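Local coordinates for putative cell adhesion protein (Bacteroides thetaiotaomicron, PDB 4DGU), which is a fimbrillin-like protein related to pilus subunits that probably serves in cell adhesion and is seen with zinc bound in the crystal, at the interface of chains A and B. Residues are numbered along the deposited sequence; one frame, centred on the assembly and turned at random. Chains: chain A/B, putative cell adhesion protein.

Contact 1: the interface of chains A and B. Residues chain A 21-22, 29, 31, 126-127; chain B 246-247.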
ATOM      1  N   ALA A  21       4.945   0.592 -25.135  1.00 43.00           N
ATOM      2  CA  ALA A  21       3.967  -0.404 -24.703  1.00 41.83           C
ATOM      3  C   ALA A  21       3.052   0.218 -23.654  1.00 47.05           C
ATOM      4  O   ALA A  21       3.485   1.097 -22.894  1.00 44.63           O
ATOM      5  CB  ALA A  21       4.656  -1.629 -24.137  1.00 41.27           C
ATOM      6  N   LEU A  22       1.788  -0.221 -23.647  1.00 46.96           N
ATOM      7  CA  LEU A  22       0.786   0.249 -22.705  1.00 47.76           C
ATOM      8  C   LEU A  22       0.727  -0.544 -21.432  1.00 46.89           C
ATOM      9  O   LEU A  22       0.891  -1.759 -21.402  1.00 42.66           O
ATOM     10  CB  LEU A  22      -0.638   0.177 -23.295  1.00 49.53           C
ATOM     11  CG  LEU A  22      -0.942   0.886 -24.574  1.00 57.20           C
ATOM     12  CD1 LEU A  22      -2.249   0.399 -25.125  1.00 58.93           C
ATOM     13  CD2 LEU A  22      -0.901   2.365 -24.381  1.00 61.50           C
ATOM     14  N   THR A  29       4.288   4.377 -16.031  1.00 38.32           N
ATOM     15  CA  THR A  29       5.345   3.516 -16.554  1.00 38.50           C
ATOM     16  C   THR A  29       6.518   4.425 -16.769  1.00 42.08           C
ATOM     17  O   THR A  29       6.315   5.647 -16.901  1.00 42.56           O
ATOM     18  CB  THR A  29       4.952   2.771 -17.862  1.00 45.12           C
ATOM     19  OG1 THR A  29       4.708   3.712 -18.904  1.00 43.04           O
ATOM     20  CG2 THR A  29       3.779   1.865 -17.689  1.00 42.72           C
ATOM     21  N   ASN A  31       8.050   4.748 -19.398  1.00 38.50           N
ATOM     22  CA  ASN A  31       7.821   5.243 -20.758  1.00 38.97           C
ATOM     23  C   ASN A  31       7.266   6.665 -20.726  1.00 43.22           C
ATOM     24  O   ASN A  31       7.580   7.455 -21.609  1.00 43.46           O
ATOM     25  CB  ASN A  31       6.839   4.320 -21.520  1.00 41.24           C
ATOM     26  CG  ASN A  31       7.319   2.912 -21.746  1.00 52.88           C
ATOM     27  OD1 ASN A  31       7.271   2.050 -20.864  1.00 44.66           O
ATOM     28  ND2 ASN A  31       7.745   2.626 -22.952  1.00 43.74           N
ATOM     29  N   LYS A 126       8.712  -1.898 -24.417  1.00 37.51           N
ATOM     30  CA  LYS A 126       8.724  -2.002 -22.974  1.00 35.98           C
ATOM     31  C   LYS A 126      10.164  -1.682 -22.507  1.00 39.48           C
ATOM     32  O   LYS A 126      11.099  -2.106 -23.191  1.00 40.54           O
ATOM     33  CB  LYS A 126       8.350  -3.437 -22.535  1.00 36.58           C
ATOM     34  CG  LYS A 126       6.948  -3.902 -22.855  1.00 34.24           C
ATOM     35  CD  LYS A 126       6.748  -5.351 -22.440  1.00 32.69           C
ATOM     36  CE  LYS A 126       5.348  -5.873 -22.712  1.00 42.45           C
ATOM     37  NZ  LYS A 126       5.299  -7.351 -22.499  1.00 51.74           N
ATOM     38  N   ARG A 127      10.360  -0.970 -21.368  1.00 35.56           N
ATOM     39  CA  ARG A 127      11.695  -0.787 -20.774  1.00 35.71           C
ATOM     40  C   ARG A 127      11.844  -1.952 -19.783  1.00 39.09           C
ATOM     41  O   ARG A 127      11.003  -2.081 -18.883  1.00 39.46           O
ATOM     42  CB  ARG A 127      11.878   0.593 -20.116  1.00 33.61           C
ATOM     43  CG  ARG A 127      13.290   0.841 -19.555  1.00 34.81           C
ATOM     44  CD  ARG A 127      13.541   2.296 -19.213  1.00 36.24           C
ATOM     45  NE  ARG A 127      13.783   3.116 -20.405  1.00 51.10           N
ATOM     46  CZ  ARG A 127      12.913   3.975 -20.946  1.00 57.39           C
ATOM     47  NH1 ARG A 127      11.736   4.180 -20.384  1.00 35.53           N
ATOM     48  NH2 ARG A 127      13.234   4.655 -22.039  1.00 46.67           N
TER
ATOM     49  N   TYR B 246       2.821  -4.042 -17.586  1.00 43.64           N
ATOM     50  CA  TYR B 246       2.512  -3.870 -18.988  1.00 43.27           C
ATOM     51  C   TYR B 246       1.406  -4.851 -19.398  1.00 50.16           C
ATOM     52  O   TYR B 246       1.266  -5.919 -18.786  1.00 47.75           O
ATOM     53  CB  TYR B 246       3.747  -4.094 -19.843  1.00 43.72           C
ATOM     54  CG  TYR B 246       4.805  -3.015 -19.790  1.00 43.33           C
ATOM     55  CD1 TYR B 246       4.600  -1.781 -20.410  1.00 45.25           C
ATOM     56  CD2 TYR B 246       6.075  -3.280 -19.273  1.00 41.42           C
ATOM     57  CE1 TYR B 246       5.614  -0.824 -20.473  1.00 43.99           C
ATOM     58  CE2 TYR B 246       7.098  -2.335 -19.343  1.00 41.17           C
ATOM     59  CZ  TYR B 246       6.858  -1.100 -19.929  1.00 44.80           C
ATOM     60  OH  TYR B 246       7.850  -0.147 -19.986  1.00 38.07           O
ATOM     61  N   ARG B 247       0.598  -4.470 -20.412  1.00 50.40           N
ATOM     62  CA  ARG B 247      -0.494  -5.289 -20.946  1.00 55.82           C
ATOM     63  C   ARG B 247       0.035  -6.537 -21.703  1.00 77.78           C
ATOM     64  O   ARG B 247       1.104  -6.456 -22.368  1.00 72.91           O
ATOM     65  CB  ARG B 247      -1.373  -4.454 -21.885  1.00 57.31           C
ATOM     66  CG  ARG B 247      -2.384  -3.628 -21.149  1.00 65.09           C
ATOM     67  CD  ARG B 247      -3.615  -3.362 -21.995  1.00 75.85           C
ATOM     68  NE  ARG B 247      -4.562  -2.544 -21.242  1.00 76.74           N
ATOM     69  CZ  ARG B 247      -4.824  -1.269 -21.498  1.00 83.48           C
ATOM     70  NH1 ARG B 247      -4.263  -0.664 -22.532  1.00 67.30           N
ATOM     71  NH2 ARG B 247      -5.672  -0.596 -20.735  1.00 73.06           N
ATOM     72  OXT ARG B 247      -0.652  -7.584 -21.653  1.00106.16           O
TER
HETATM   73  O   HOH W   1       2.052  -3.702 -23.246  1.00 60.60           O
HETATM   74  O   HOH W   2       2.499  -8.085 -23.781  1.00 60.88           O

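Contact 2: the interface of chains A and B. Residues chain A 211, 231, 234-235; chain B 211, 231, 234-235.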
ATOM      1  N   LYS A 211      22.796   8.005   4.863  1.00 55.06           N
ATOM      2  CA  LYS A 211      22.091   6.849   4.323  1.00 53.17           C
ATOM      3  C   LYS A 211      20.755   7.272   3.713  1.00 56.18           C
ATOM      4  O   LYS A 211      20.130   8.242   4.149  1.00 56.43           O
ATOM      5  CB  LYS A 211      21.887   5.781   5.414  1.00 55.07           C
ATOM      6  CG  LYS A 211      23.200   5.164   5.902  1.00 51.26           C
ATOM      7  CD  LYS A 211      22.995   4.343   7.155  1.00 63.11           C
ATOM      8  CE  LYS A 211      24.197   3.504   7.498  1.00 66.18           C
ATOM      9  NZ  LYS A 211      23.939   2.654   8.689  1.00 75.86           N
ATOM     10  N   SER A 231      16.147  14.878   1.207  1.00 43.84           N
ATOM     11  CA  SER A 231      15.597  15.852   2.152  1.00 44.26           C
ATOM     12  C   SER A 231      16.175  15.646   3.536  1.00 51.47           C
ATOM     13  O   SER A 231      16.875  14.651   3.787  1.00 50.93           O
ATOM     14  CB  SER A 231      14.075  15.777   2.227  1.00 45.85           C
ATOM     15  OG  SER A 231      13.642  14.598   2.880  1.00 60.08           O
ATOM     16  N   PHE A 234      13.568  13.238   7.418  1.00 43.93           N
ATOM     17  CA  PHE A 234      13.678  11.987   8.173  1.00 43.39           C
ATOM     18  C   PHE A 234      15.062  11.826   8.791  1.00 49.87           C
ATOM     19  O   PHE A 234      15.572  10.702   8.879  1.00 49.13           O
ATOM     20  CB  PHE A 234      13.354  10.781   7.236  1.00 43.17           C
ATOM     21  CG  PHE A 234      12.154  10.981   6.335  1.00 42.27           C
ATOM     22  CD1 PHE A 234      10.860  10.832   6.828  1.00 43.27           C
ATOM     23  CD2 PHE A 234      12.316  11.377   5.012  1.00 43.16           C
ATOM     24  CE1 PHE A 234       9.757  11.079   6.018  1.00 43.10           C
ATOM     25  CE2 PHE A 234      11.204  11.587   4.185  1.00 44.34           C
ATOM     26  CZ  PHE A 234       9.934  11.437   4.697  1.00 41.97           C
ATOM     27  N   GLY A 235      15.644  12.943   9.233  1.00 48.90           N
ATOM     28  CA  GLY A 235      16.958  12.953   9.868  1.00 49.86           C
ATOM     29  C   GLY A 235      17.051  12.091  11.120  1.00 53.15           C
ATOM     30  O   GLY A 235      18.033  11.364  11.302  1.00 54.62           O
TER
ATOM     31  N   LYS B 211      14.573  16.322  12.426  1.00 53.63           N
ATOM     32  CA  LYS B 211      13.172  16.140  12.042  1.00 51.70           C
ATOM     33  C   LYS B 211      12.831  14.649  11.916  1.00 51.46           C
ATOM     34  O   LYS B 211      13.692  13.830  11.576  1.00 50.32           O
ATOM     35  CB  LYS B 211      12.867  16.871  10.719  1.00 53.74           C
ATOM     36  CG  LYS B 211      12.991  18.379  10.819  1.00 60.64           C
ATOM     37  CD  LYS B 211      12.935  19.013   9.438  1.00 66.99           C
ATOM     38  CE  LYS B 211      12.798  20.515   9.520  1.00 70.11           C
ATOM     39  NZ  LYS B 211      12.694  21.129   8.171  1.00 76.22           N
ATOM     40  N   SER B 231      16.273   6.108  13.791  1.00 46.50           N
ATOM     41  CA  SER B 231      17.425   5.574  13.066  1.00 46.79           C
ATOM     42  C   SER B 231      18.043   6.631  12.193  1.00 53.28           C
ATOM     43  O   SER B 231      17.503   7.730  12.043  1.00 53.95           O
ATOM     44  CB  SER B 231      17.042   4.370  12.198  1.00 48.78           C
ATOM     45  OG  SER B 231      16.251   4.745  11.085  1.00 54.60           O
ATOM     46  N   PHE B 234      17.393   6.925   7.046  1.00 45.82           N
ATOM     47  CA  PHE B 234      16.831   7.852   6.075  1.00 44.93           C
ATOM     48  C   PHE B 234      17.405   9.261   6.205  1.00 49.68           C
ATOM     49  O   PHE B 234      16.755  10.220   5.793  1.00 49.41           O
ATOM     50  CB  PHE B 234      15.309   7.864   6.246  1.00 44.91           C
ATOM     51  CG  PHE B 234      14.669   6.487   6.228  1.00 43.66           C
ATOM     52  CD1 PHE B 234      14.347   5.871   5.028  1.00 44.89           C
ATOM     53  CD2 PHE B 234      14.323   5.847   7.417  1.00 43.96           C
ATOM     54  CE1 PHE B 234      13.728   4.614   5.012  1.00 45.13           C
ATOM     55  CE2 PHE B 234      13.703   4.598   7.402  1.00 45.37           C
ATOM     56  CZ  PHE B 234      13.390   3.994   6.196  1.00 43.11           C
ATOM     57  N   GLY B 235      18.646   9.351   6.689  1.00 47.14           N
ATOM     58  CA  GLY B 235      19.380  10.590   6.900  1.00 48.86           C
ATOM     59  C   GLY B 235      19.424  11.534   5.721  1.00 54.75           C
ATOM     60  O   GLY B 235      19.216  12.737   5.887  1.00 56.16           O
TER
HETATM   61  O   HOH W   3      16.758   8.327   9.430  1.00 39.76           O
HETATM   62  O   HOH W   4      15.628  12.794   5.601  1.00 47.28           O

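Contact 1: the interface of chains A and B
B:Tyr246 carries CG opposite its own carbonyl carbon (chi1 -72°), which sends the ring into chain A. A:Lys126 has the same first torsion. Its straight chain lies antiparallel to the tyrosine side chain and lays its methylenes on one ring face. CG of the lysine sits over the ring centre in a CH-pi contact, 3.7 Å from the centroid. The methyl CB of A:Ala21 lies on the same side of the ring, nearer its rim, 3.7 Å from CD1. The phenol OH of B:Tyr246 is modelled as donating to the amide oxygen OD1 of A:Asn31 in the carbonyl plane, with amide and ring planes 86° apart. The separation is very short, and its exact length is doubtful. The OH also accepts a hydrogen bond from the backbone N-H of A:Arg127; N to OH is 3.0 Å, nearly straight (167° at H). A phenylalanine here would probably keep the lysine packing but leave A:Asn31 OD1 and A:Arg127 N without their phenol partner. Next along the chain, B:Arg247 N bonds to A:Leu22 O at 2.9 Å. Its guanidinium NH1 meets A:Leu22 CD1 edge-on at 3.5 Å. Water 1 joins A:Leu22 O to the terminal carboxylate oxygen O of B:Arg247. Water 2 links that oxygen to A:Lys126 NZ, so the lysine amine may help balance the carboxylate charge. In this crystal the site docks the C-terminal tail of chain B onto chain A.

Contact 2: the interface of chains A and B
The loop between strands 225-230 and 237-242 meets its own copy here, close to the two-fold axis of the pair. A:Phe234 and B:Phe234 touch through their CB atoms, 3.6 Å apart. Each CG is set opposite the carbonyl carbon (chi1 -44° in A, -52° in B). The rings diverge from the shared CB contact, roughly at right angles, and do not stack. The backbones do more of the work. The carbonyl oxygens A:Phe234 O and B:Phe234 O lie 3.3 Å apart, two acceptors with no proton to share. Water takes up both. Water 3 lies 2.7 Å from A:Phe234 O and also contacts B:Ser231 O and B:Phe234 N. Water 4 repeats this with the chains exchanged: it joins A:Ser231 O and A:Phe234 N to B:Phe234 O, the last at 2.8 Å. Each water thus bridges a carbonyl and an N-H within one loop and ties them to the facing carbonyl of the other chain. A:Gly235 and B:Gly235 pass close to the opposite Lys211 carbonyl. B:Gly235 N is 3.1 Å from A:Lys211 O, but the N-H is aimed away from that oxygen, so the pair is no hydrogen bond. This patch itself hides little surface, about 102 Å² in all. The site is the crossover where the two chains pass each other, and it probably acts as the hinge from which each chain sends its last strand to its partner.

Contact 1 and contact 2 lie about 33 Å apart, measured between the centres of their C-alpha atoms. They share no residue, but one stretch of chain joins them. Chain B leaves its own body at contact 2, runs through strand 237-242, and ends at contact 1 on chain A. Contact 2 lies near the two-fold axis, while contact 1 has a twin with the chains exchanged. Together they describe a reciprocal exchange of C-terminal strands, crossed in the middle and pinned at both ends. This exchange may be particular to the crystal and need not be the form used in the cell.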